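Long-range contact in hypothetical protein, similar to alpha-acetolactate decarboxylase (Staphylococcus aureus subsp. aureus, PDB 1XV2), which probably decarboxylates alpha-acetolactate to acetoin, as a zinc-binding member of the alpha-acetolactate decarboxylase family: residues N81-Q95 and V190-N204. Sequence-based numbering, arbitrary orientation.
Sequences NFKASKTFPLQQLSQ and VLDFEVDDVVVEIQN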
ATOM      1  N   ASN A  81     -11.304 -11.514  -6.740  1.00 21.77           N
ATOM      2  CA  ASN A  81     -12.262 -12.600  -6.900  1.00 23.84           C
ATOM      3  C   ASN A  81     -13.518 -11.942  -6.354  1.00 23.85           C
ATOM      4  O   ASN A  81     -13.780 -11.988  -5.153  1.00 24.02           O
ATOM      5  CB  ASN A  81     -11.889 -13.803  -6.032  1.00 27.13           C
ATOM      6  CG  ASN A  81     -10.652 -14.513  -6.526  1.00 31.11           C
ATOM      7  OD1 ASN A  81     -10.578 -14.919  -7.689  1.00 32.20           O
ATOM      8  ND2 ASN A  81      -9.668 -14.676  -5.644  1.00 33.03           N
ATOM      9  N   PHE A  82     -14.274 -11.307  -7.242  1.00 25.01           N
ATOM     10  CA  PHE A  82     -15.472 -10.581  -6.851  1.00 25.29           C
ATOM     11  C   PHE A  82     -16.543 -11.387  -6.134  1.00 25.85           C
ATOM     12  O   PHE A  82     -17.132 -12.306  -6.694  1.00 25.23           O
ATOM     13  CB  PHE A  82     -16.094  -9.890  -8.065  1.00 24.66           C
ATOM     14  CG  PHE A  82     -17.066  -8.806  -7.702  1.00 25.46           C
ATOM     15  CD1 PHE A  82     -16.646  -7.703  -6.966  1.00 24.74           C
ATOM     16  CD2 PHE A  82     -18.405  -8.892  -8.075  1.00 26.51           C
ATOM     17  CE1 PHE A  82     -17.543  -6.699  -6.604  1.00 25.23           C
ATOM     18  CE2 PHE A  82     -19.311  -7.893  -7.719  1.00 24.30           C
ATOM     19  CZ  PHE A  82     -18.878  -6.795  -6.982  1.00 25.16           C
ATOM     20  N   LYS A  83     -16.783 -11.009  -4.884  1.00 27.72           N
ATOM     21  CA  LYS A  83     -17.792 -11.628  -4.034  1.00 29.75           C
ATOM     22  C   LYS A  83     -18.602 -10.463  -3.457  1.00 29.30           C
ATOM     23  O   LYS A  83     -18.246  -9.895  -2.422  1.00 27.99           O
ATOM     24  CB  LYS A  83     -17.114 -12.423  -2.912  1.00 31.90           C
ATOM     25  CG  LYS A  83     -18.056 -12.944  -1.837  1.00 35.87           C
ATOM     26  CD  LYS A  83     -19.037 -13.966  -2.382  1.00 38.31           C
ATOM     27  CE  LYS A  83     -20.031 -14.384  -1.308  1.00 39.49           C
ATOM     28  NZ  LYS A  83     -20.841 -13.221  -0.841  1.00 41.24           N
ATOM     29  N   ALA A  84     -19.681 -10.101  -4.146  1.00 29.27           N
ATOM     30  CA  ALA A  84     -20.531  -8.990  -3.726  1.00 29.59           C
ATOM     31  C   ALA A  84     -21.071  -9.152  -2.314  1.00 30.07           C
ATOM     32  O   ALA A  84     -21.710 -10.153  -1.995  1.00 30.87           O
ATOM     33  CB  ALA A  84     -21.688  -8.820  -4.705  1.00 30.28           C
ATOM     34  N   SER A  85     -20.811  -8.162  -1.466  1.00 29.96           N
ATOM     35  CA  SER A  85     -21.303  -8.207  -0.096  1.00 31.10           C
ATOM     36  C   SER A  85     -22.575  -7.370   0.013  1.00 31.17           C
ATOM     37  O   SER A  85     -23.276  -7.412   1.024  1.00 31.47           O
ATOM     38  CB  SER A  85     -20.240  -7.692   0.874  1.00 31.31           C
ATOM     39  OG  SER A  85     -19.752  -6.429   0.475  1.00 34.28           O
ATOM     40  N   LYS A  86     -22.868  -6.615  -1.043  1.00 29.50           N
ATOM     41  CA  LYS A  86     -24.061  -5.781  -1.083  1.00 28.58           C
ATOM     42  C   LYS A  86     -24.484  -5.533  -2.527  1.00 28.29           C
ATOM     43  O   LYS A  86     -23.644  -5.318  -3.402  1.00 26.12           O
ATOM     44  CB  LYS A  86     -23.811  -4.443  -0.373  1.00 29.34           C
ATOM     45  CG  LYS A  86     -25.035  -3.533  -0.355  1.00 31.80           C
ATOM     46  CD  LYS A  86     -24.805  -2.262   0.449  1.00 33.38           C
ATOM     47  CE  LYS A  86     -24.758  -2.536   1.945  1.00 34.64           C
ATOM     48  NZ  LYS A  86     -24.557  -1.280   2.733  1.00 33.72           N
ATOM     49  N   THR A  87     -25.791  -5.575  -2.765  1.00 26.49           N
ATOM     50  CA  THR A  87     -26.350  -5.359  -4.092  1.00 26.49           C
ATOM     51  C   THR A  87     -27.522  -4.392  -3.970  1.00 26.50           C
ATOM     52  O   THR A  87     -28.223  -4.396  -2.958  1.00 25.93           O
ATOM     53  CB  THR A  87     -26.861  -6.683  -4.695  1.00 27.30           C
ATOM     54  OG1 THR A  87     -25.798  -7.644  -4.713  1.00 28.35           O
ATOM     55  CG2 THR A  87     -27.359  -6.469  -6.110  1.00 25.76           C
ATOM     56  N   PHE A  88     -27.729  -3.565  -4.995  1.00 25.73           N
ATOM     57  CA  PHE A  88     -28.825  -2.597  -4.994  1.00 24.25           C
ATOM     58  C   PHE A  88     -28.959  -1.898  -6.346  1.00 24.19           C
ATOM     59  O   PHE A  88     -27.967  -1.651  -7.030  1.00 24.55           O
ATOM     60  CB  PHE A  88     -28.614  -1.562  -3.884  1.00 24.60           C
ATOM     61  CG  PHE A  88     -27.385  -0.714  -4.062  1.00 25.65           C
ATOM     62  CD1 PHE A  88     -27.422   0.435  -4.846  1.00 26.42           C
ATOM     63  CD2 PHE A  88     -26.192  -1.059  -3.437  1.00 24.63           C
ATOM     64  CE1 PHE A  88     -26.286   1.230  -5.005  1.00 26.73           C
ATOM     65  CE2 PHE A  88     -25.051  -0.272  -3.588  1.00 25.64           C
ATOM     66  CZ  PHE A  88     -25.098   0.874  -4.372  1.00 25.80           C
ATOM     67  N   PRO A  89     -30.198  -1.575  -6.748  1.00 22.30           N
ATOM     68  CA  PRO A  89     -30.438  -0.908  -8.029  1.00 22.36           C
ATOM     69  C   PRO A  89     -30.335   0.616  -8.007  1.00 21.80           C
ATOM     70  O   PRO A  89     -30.332   1.240  -6.947  1.00 21.30           O
ATOM     71  CB  PRO A  89     -31.840  -1.382  -8.396  1.00 22.57           C
ATOM     72  CG  PRO A  89     -32.512  -1.426  -7.067  1.00 21.92           C
ATOM     73  CD  PRO A  89     -31.465  -2.058  -6.163  1.00 22.58           C
ATOM     74  N   LEU A  90     -30.241   1.198  -9.200  1.00 21.41           N
ATOM     75  CA  LEU A  90     -30.167   2.645  -9.377  1.00 21.05           C
ATOM     76  C   LEU A  90     -30.740   2.975 -10.745  1.00 22.00           C
ATOM     77  O   LEU A  90     -30.567   2.211 -11.696  1.00 22.23           O
ATOM     78  CB  LEU A  90     -28.722   3.143  -9.291  1.00 21.02           C
ATOM     79  CG  LEU A  90     -28.033   3.092  -7.924  1.00 21.92           C
ATOM     80  CD1 LEU A  90     -26.628   3.676  -8.041  1.00 22.82           C
ATOM     81  CD2 LEU A  90     -28.844   3.874  -6.904  1.00 22.39           C
ATOM     82  N   GLN A  91     -31.426   4.109 -10.844  1.00 22.04           N
ATOM     83  CA  GLN A  91     -32.025   4.514 -12.108  1.00 23.08           C
ATOM     84  C   GLN A  91     -31.946   6.018 -12.322  1.00 22.43           C
ATOM     85  O   GLN A  91     -31.985   6.791 -11.367  1.00 19.81           O
ATOM     86  CB  GLN A  91     -33.497   4.096 -12.158  1.00 25.05           C
ATOM     87  CG  GLN A  91     -33.748   2.609 -11.986  1.00 27.44           C
ATOM     88  CD  GLN A  91     -35.229   2.286 -11.955  1.00 31.27           C
ATOM     89  OE1 GLN A  91     -35.968   2.792 -11.108  1.00 33.16           O
ATOM     90  NE2 GLN A  91     -35.673   1.445 -12.883  1.00 31.06           N
ATOM     91  N   GLN A  92     -31.831   6.415 -13.588  1.00 22.06           N
ATOM     92  CA  GLN A  92     -31.783   7.823 -13.972  1.00 21.91           C
ATOM     93  C   GLN A  92     -30.938   8.693 -13.038  1.00 20.76           C
ATOM     94  O   GLN A  92     -31.465   9.600 -12.393  1.00 20.52           O
ATOM     95  CB  GLN A  92     -33.208   8.382 -14.017  1.00 23.81           C
ATOM     96  CG  GLN A  92     -34.144   7.656 -14.970  1.00 28.28           C
ATOM     97  CD  GLN A  92     -33.714   7.790 -16.419  1.00 30.85           C
ATOM     98  OE1 GLN A  92     -33.313   8.867 -16.860  1.00 32.87           O
ATOM     99  NE2 GLN A  92     -33.809   6.700 -17.171  1.00 32.91           N
ATOM    100  N   LEU A  93     -29.637   8.419 -12.974  1.00 18.59           N
ATOM    101  CA  LEU A  93     -28.730   9.186 -12.118  1.00 17.70           C
ATOM    102  C   LEU A  93     -27.405   9.500 -12.807  1.00 17.50           C
ATOM    103  O   LEU A  93     -26.934   8.746 -13.665  1.00 15.92           O
ATOM    104  CB  LEU A  93     -28.440   8.424 -10.822  1.00 18.38           C
ATOM    105  CG  LEU A  93     -29.599   8.142  -9.864  1.00 19.63           C
ATOM    106  CD1 LEU A  93     -29.069   7.382  -8.655  1.00 19.21           C
ATOM    107  CD2 LEU A  93     -30.255   9.453  -9.429  1.00 18.83           C
ATOM    108  N   SER A  94     -26.810  10.621 -12.410  1.00 16.32           N
ATOM    109  CA  SER A  94     -25.536  11.073 -12.955  1.00 17.19           C
ATOM    110  C   SER A  94     -24.394  10.295 -12.318  1.00 16.98           C
ATOM    111  O   SER A  94     -24.594   9.595 -11.326  1.00 16.94           O
ATOM    112  CB  SER A  94     -25.345  12.559 -12.658  1.00 16.34           C
ATOM    113  OG  SER A  94     -25.295  12.774 -11.259  1.00 17.47           O
ATOM    114  N   GLN A  95     -23.197  10.427 -12.882  1.00 16.57           N
ATOM    115  CA  GLN A  95     -22.037   9.741 -12.338  1.00 17.88           C
ATOM    116  C   GLN A  95     -21.816  10.158 -10.881  1.00 18.05           C
ATOM    117  O   GLN A  95     -21.668   9.305 -10.003  1.00 19.20           O
ATOM    118  CB  GLN A  95     -20.789  10.045 -13.179  1.00 16.62           C
ATOM    119  CG  GLN A  95     -19.484   9.741 -12.465  1.00 17.23           C
ATOM    120  CD  GLN A  95     -18.284   9.735 -13.395  1.00 19.56           C
ATOM    121  OE1 GLN A  95     -18.006   8.738 -14.063  1.00 17.70           O
ATOM    122  NE2 GLN A  95     -17.570  10.853 -13.447  1.00 16.19           N
ATOM    123  N   VAL A 190     -13.535   4.793 -17.891  1.00 12.09           N
ATOM    124  CA  VAL A 190     -14.675   5.698 -17.743  1.00 13.44           C
ATOM    125  C   VAL A 190     -14.314   7.089 -17.222  1.00 14.72           C
ATOM    126  O   VAL A 190     -13.675   7.228 -16.177  1.00 13.75           O
ATOM    127  CB  VAL A 190     -15.745   5.091 -16.804  1.00 13.38           C
ATOM    128  CG1 VAL A 190     -16.902   6.077 -16.612  1.00 14.38           C
ATOM    129  CG2 VAL A 190     -16.261   3.784 -17.391  1.00 12.45           C
ATOM    130  N   LEU A 191     -14.734   8.111 -17.965  1.00 15.22           N
ATOM    131  CA  LEU A 191     -14.493   9.504 -17.597  1.00 14.08           C
ATOM    132  C   LEU A 191     -15.791  10.105 -17.078  1.00 15.01           C
ATOM    133  O   LEU A 191     -15.782  11.004 -16.241  1.00 14.75           O
ATOM    134  CB  LEU A 191     -14.024  10.314 -18.809  1.00 14.45           C
ATOM    135  CG  LEU A 191     -12.670   9.963 -19.424  1.00 15.60           C
ATOM    136  CD1 LEU A 191     -12.403  10.876 -20.618  1.00 15.94           C
ATOM    137  CD2 LEU A 191     -11.577  10.116 -18.375  1.00 15.14           C
ATOM    138  N   ASP A 192     -16.908   9.598 -17.586  1.00 14.87           N
ATOM    139  CA  ASP A 192     -18.217  10.087 -17.178  1.00 16.14           C
ATOM    140  C   ASP A 192     -19.291   9.124 -17.674  1.00 16.65           C
ATOM    141  O   ASP A 192     -19.066   8.370 -18.627  1.00 14.12           O
ATOM    142  CB  ASP A 192     -18.439  11.493 -17.753  1.00 16.43           C
ATOM    143  CG  ASP A 192     -19.738  12.131 -17.289  1.00 17.89           C
ATOM    144  OD1 ASP A 192     -20.201  11.832 -16.167  1.00 16.70           O
ATOM    145  OD2 ASP A 192     -20.288  12.956 -18.047  1.00 18.61           O
ATOM    146  N   PHE A 193     -20.447   9.139 -17.015  1.00 16.00           N
ATOM    147  CA  PHE A 193     -21.550   8.273 -17.407  1.00 16.84           C
ATOM    148  C   PHE A 193     -22.851   8.649 -16.709  1.00 18.24           C
ATOM    149  O   PHE A 193     -22.860   9.374 -15.711  1.00 16.91           O
ATOM    150  CB  PHE A 193     -21.210   6.806 -17.107  1.00 14.16           C
ATOM    151  CG  PHE A 193     -21.178   6.475 -15.643  1.00 14.79           C
ATOM    152  CD1 PHE A 193     -22.289   5.918 -15.016  1.00 14.50           C
ATOM    153  CD2 PHE A 193     -20.043   6.737 -14.883  1.00 13.49           C
ATOM    154  CE1 PHE A 193     -22.268   5.627 -13.653  1.00 14.24           C
ATOM    155  CE2 PHE A 193     -20.014   6.450 -13.519  1.00 13.93           C
ATOM    156  CZ  PHE A 193     -21.128   5.894 -12.903  1.00 12.90           C
ATOM    157  N   GLU A 194     -23.952   8.153 -17.261  1.00 18.62           N
ATOM    158  CA  GLU A 194     -25.272   8.388 -16.698  1.00 21.09           C
ATOM    159  C   GLU A 194     -26.030   7.070 -16.780  1.00 20.19           C
ATOM    160  O   GLU A 194     -26.217   6.520 -17.868  1.00 19.92           O
ATOM    161  CB  GLU A 194     -26.005   9.474 -17.489  1.00 23.91           C
ATOM    162  CG  GLU A 194     -27.452   9.675 -17.064  1.00 32.50           C
ATOM    163  CD  GLU A 194     -28.087  10.899 -17.707  1.00 37.10           C
ATOM    164  OE1 GLU A 194     -28.054  11.001 -18.953  1.00 39.85           O
ATOM    165  OE2 GLU A 194     -28.620  11.755 -16.964  1.00 39.15           O
ATOM    166  N   VAL A 195     -26.453   6.553 -15.632  1.00 19.29           N
ATOM    167  CA  VAL A 195     -27.179   5.291 -15.605  1.00 19.79           C
ATOM    168  C   VAL A 195     -28.654   5.447 -15.955  1.00 20.54           C
ATOM    169  O   VAL A 195     -29.286   6.440 -15.597  1.00 19.60           O
ATOM    170  CB  VAL A 195     -27.087   4.621 -14.218  1.00 20.22           C
ATOM    171  CG1 VAL A 195     -25.636   4.301 -13.890  1.00 18.01           C
ATOM    172  CG2 VAL A 195     -27.693   5.537 -13.155  1.00 19.97           C
ATOM    173  N   ASP A 196     -29.189   4.473 -16.684  1.00 20.91           N
ATOM    174  CA  ASP A 196     -30.602   4.482 -17.034  1.00 22.53           C
ATOM    175  C   ASP A 196     -31.232   3.546 -16.017  1.00 22.40           C
ATOM    176  O   ASP A 196     -32.022   3.959 -15.171  1.00 22.17           O
ATOM    177  CB  ASP A 196     -30.833   3.929 -18.443  1.00 24.18           C
ATOM    178  CG  ASP A 196     -32.297   3.989 -18.856  1.00 25.54           C
ATOM    179  OD1 ASP A 196     -33.171   3.677 -18.020  1.00 25.14           O
ATOM    180  OD2 ASP A 196     -32.578   4.343 -20.017  1.00 27.02           O
ATOM    181  N   ASP A 197     -30.855   2.275 -16.105  1.00 22.89           N
ATOM    182  CA  ASP A 197     -31.349   1.256 -15.191  1.00 23.94           C
ATOM    183  C   ASP A 197     -30.215   0.255 -14.996  1.00 22.53           C
ATOM    184  O   ASP A 197     -29.815  -0.429 -15.941  1.00 22.35           O
ATOM    185  CB  ASP A 197     -32.572   0.552 -15.780  1.00 26.37           C
ATOM    186  CG  ASP A 197     -33.324  -0.263 -14.748  1.00 30.43           C
ATOM    187  OD1 ASP A 197     -32.689  -1.068 -14.034  1.00 34.10           O
ATOM    188  OD2 ASP A 197     -34.556  -0.101 -14.654  1.00 35.10           O
ATOM    189  N   VAL A 198     -29.693   0.184 -13.777  1.00 20.09           N
ATOM    190  CA  VAL A 198     -28.590  -0.722 -13.479  1.00 20.03           C
ATOM    191  C   VAL A 198     -28.679  -1.338 -12.094  1.00 19.59           C
ATOM    192  O   VAL A 198     -29.531  -0.973 -11.285  1.00 19.13           O
ATOM    193  CB  VAL A 198     -27.233   0.007 -13.549  1.00 18.77           C
ATOM    194  CG1 VAL A 198     -27.007   0.573 -14.942  1.00 19.06           C
ATOM    195  CG2 VAL A 198     -27.194   1.113 -12.505  1.00 20.89           C
ATOM    196  N   VAL A 199     -27.780  -2.284 -11.840  1.00 19.25           N
ATOM    197  CA  VAL A 199     -27.684  -2.950 -10.548  1.00 19.55           C
ATOM    198  C   VAL A 199     -26.252  -2.702 -10.084  1.00 19.72           C
ATOM    199  O   VAL A 199     -25.312  -2.849 -10.865  1.00 19.63           O
ATOM    200  CB  VAL A 199     -27.916  -4.475 -10.666  1.00 19.95           C
ATOM    201  CG1 VAL A 199     -27.650  -5.149  -9.323  1.00 20.39           C
ATOM    202  CG2 VAL A 199     -29.338  -4.749 -11.124  1.00 20.36           C
ATOM    203  N   VAL A 200     -26.089  -2.310  -8.828  1.00 18.64           N
ATOM    204  CA  VAL A 200     -24.766  -2.045  -8.285  1.00 19.10           C
ATOM    205  C   VAL A 200     -24.359  -3.096  -7.259  1.00 20.96           C
ATOM    206  O   VAL A 200     -25.105  -3.385  -6.319  1.00 19.25           O
ATOM    207  CB  VAL A 200     -24.700  -0.658  -7.600  1.00 18.34           C
ATOM    208  CG1 VAL A 200     -23.299  -0.411  -7.059  1.00 17.09           C
ATOM    209  CG2 VAL A 200     -25.095   0.438  -8.587  1.00 17.98           C
ATOM    210  N   GLU A 201     -23.172  -3.661  -7.449  1.00 21.13           N
ATOM    211  CA  GLU A 201     -22.633  -4.658  -6.531  1.00 23.11           C
ATOM    212  C   GLU A 201     -21.349  -4.108  -5.921  1.00 22.86           C
ATOM    213  O   GLU A 201     -20.491  -3.574  -6.629  1.00 24.29           O
ATOM    214  CB  GLU A 201     -22.337  -5.965  -7.268  1.00 23.87           C
ATOM    215  CG  GLU A 201     -23.578  -6.723  -7.693  1.00 28.25           C
ATOM    216  CD  GLU A 201     -23.256  -7.901  -8.587  1.00 30.38           C
ATOM    217  OE1 GLU A 201     -22.830  -7.674  -9.740  1.00 34.24           O
ATOM    218  OE2 GLU A 201     -23.420  -9.053  -8.138  1.00 32.04           O
ATOM    219  N   ILE A 202     -21.224  -4.230  -4.606  1.00 21.49           N
ATOM    220  CA  ILE A 202     -20.046  -3.739  -3.907  1.00 22.24           C
ATOM    221  C   ILE A 202     -19.389  -4.843  -3.088  1.00 22.75           C
ATOM    222  O   ILE A 202     -20.056  -5.775  -2.627  1.00 21.05           O
ATOM    223  CB  ILE A 202     -20.406  -2.590  -2.939  1.00 21.61           C
ATOM    224  CG1 ILE A 202     -21.116  -1.469  -3.691  1.00 23.03           C
ATOM    225  CG2 ILE A 202     -19.144  -2.042  -2.289  1.00 23.00           C
ATOM    226  CD1 ILE A 202     -21.541  -0.314  -2.800  1.00 24.05           C
ATOM    227  N   GLN A 203     -18.076  -4.732  -2.918  1.00 23.54           N
ATOM    228  CA  GLN A 203     -17.313  -5.682  -2.121  1.00 23.85           C
ATOM    229  C   GLN A 203     -16.281  -4.888  -1.330  1.00 23.39           C
ATOM    230  O   GLN A 203     -15.484  -4.148  -1.908  1.00 24.64           O
ATOM    231  CB  GLN A 203     -16.605  -6.705  -3.009  1.00 25.83           C
ATOM    232  CG  GLN A 203     -15.821  -7.740  -2.210  1.00 27.91           C
ATOM    233  CD  GLN A 203     -15.062  -8.722  -3.082  1.00 28.61           C
ATOM    234  OE1 GLN A 203     -14.488  -9.690  -2.584  1.00 31.06           O
ATOM    235  NE2 GLN A 203     -15.051  -8.477  -4.388  1.00 29.56           N
ATOM    236  N   ASN A 204     -16.308  -5.030  -0.008  1.00 21.34           N
ATOM    237  CA  ASN A 204     -15.374  -4.321   0.856  1.00 22.37           C
ATOM    238  C   ASN A 204     -14.175  -5.223   1.149  1.00 21.72           C
ATOM    239  O   ASN A 204     -14.341  -6.394   1.481  1.00 22.30           O
ATOM    240  CB  ASN A 204     -16.075  -3.921   2.155  1.00 23.41           C
ATOM    241  CG  ASN A 204     -17.367  -3.158   1.903  1.00 24.59           C
ATOM    242  OD1 ASN A 204     -17.354  -2.036   1.391  1.00 24.54           O
ATOM    243  ND2 ASN A 204     -18.490  -3.771   2.253  1.00 25.97           N
TER
HETATM  244  O   HOH W   1     -25.465  -9.607  -6.515  1.00 38.72           O
HETATM  245  O   HOH W   2     -31.395  10.665 -16.410  1.00 39.88           O
HETATM  246  O   HOH W   3     -15.068   8.397 -13.961  1.00 16.56           O
HETATM  247  O   HOH W   4     -22.624  12.623 -15.211  1.00 17.15           O
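K86, F88 and L90 pair with I202, V200 and V198 as the hydrogen-bonded sites of an antiparallel sheet. The straightest bonds run from V198 N to L90 O (3.0 Å) and from I202 N to K86 O. A classic bulge ends the run, S85 and K86 both facing I202, whose O takes S85 N at 2.8 Å and S85 OG from above the carbonyl plane. Beyond Q91 the chain turns, and a G1 bulge sets Q92 and L93 opposite V195. One strand thus bends over two successive partners, 198-204 and then 187-195.

Apolar side chains pack on the face that F88 shares with K86. With CG held between its backbone N and carbonyl carbon (chi1 64°), the F88 ring lies over V200, whose CB makes a CH-pi contact 3.8 Å from the ring centroid; I202 CD1 meets the ring edge, 3.6 Å from F88 CE2. L90 CD1 touches V200 CG2, and L93 CB packs on V195 CG2. Past the corner, Q95 CB sits over one face of the F193 ring, another CH-pi contact.

The face carrying T87 and Q91 is more polar, though P89 and V199 lie on it too. Q91 NE2 donates to D197 OD2 at 2.6 Å, with the acceptor almost in the amide plane but the donor well above the carboxylate plane, the two groups being turned 84° apart. A water links T87 OG1 to E201 OE2. Around the corner, a second water joins Q95 OE1 to V190 O, beside the weak bond from Q95 NE2 to L191 O.

S94 is the N-cap of helix 95-105, its OG accepting from D97 N. That helix covers the face of F88 and I202: V98 meets V195 and I102 meets I202, while E105 forms a salt bridge with K86. On their far sides, strand 198-204 pairs with 113-118, and 187-195 with 120-127, so strand 86-94 helps join the curled antiparallel sheet.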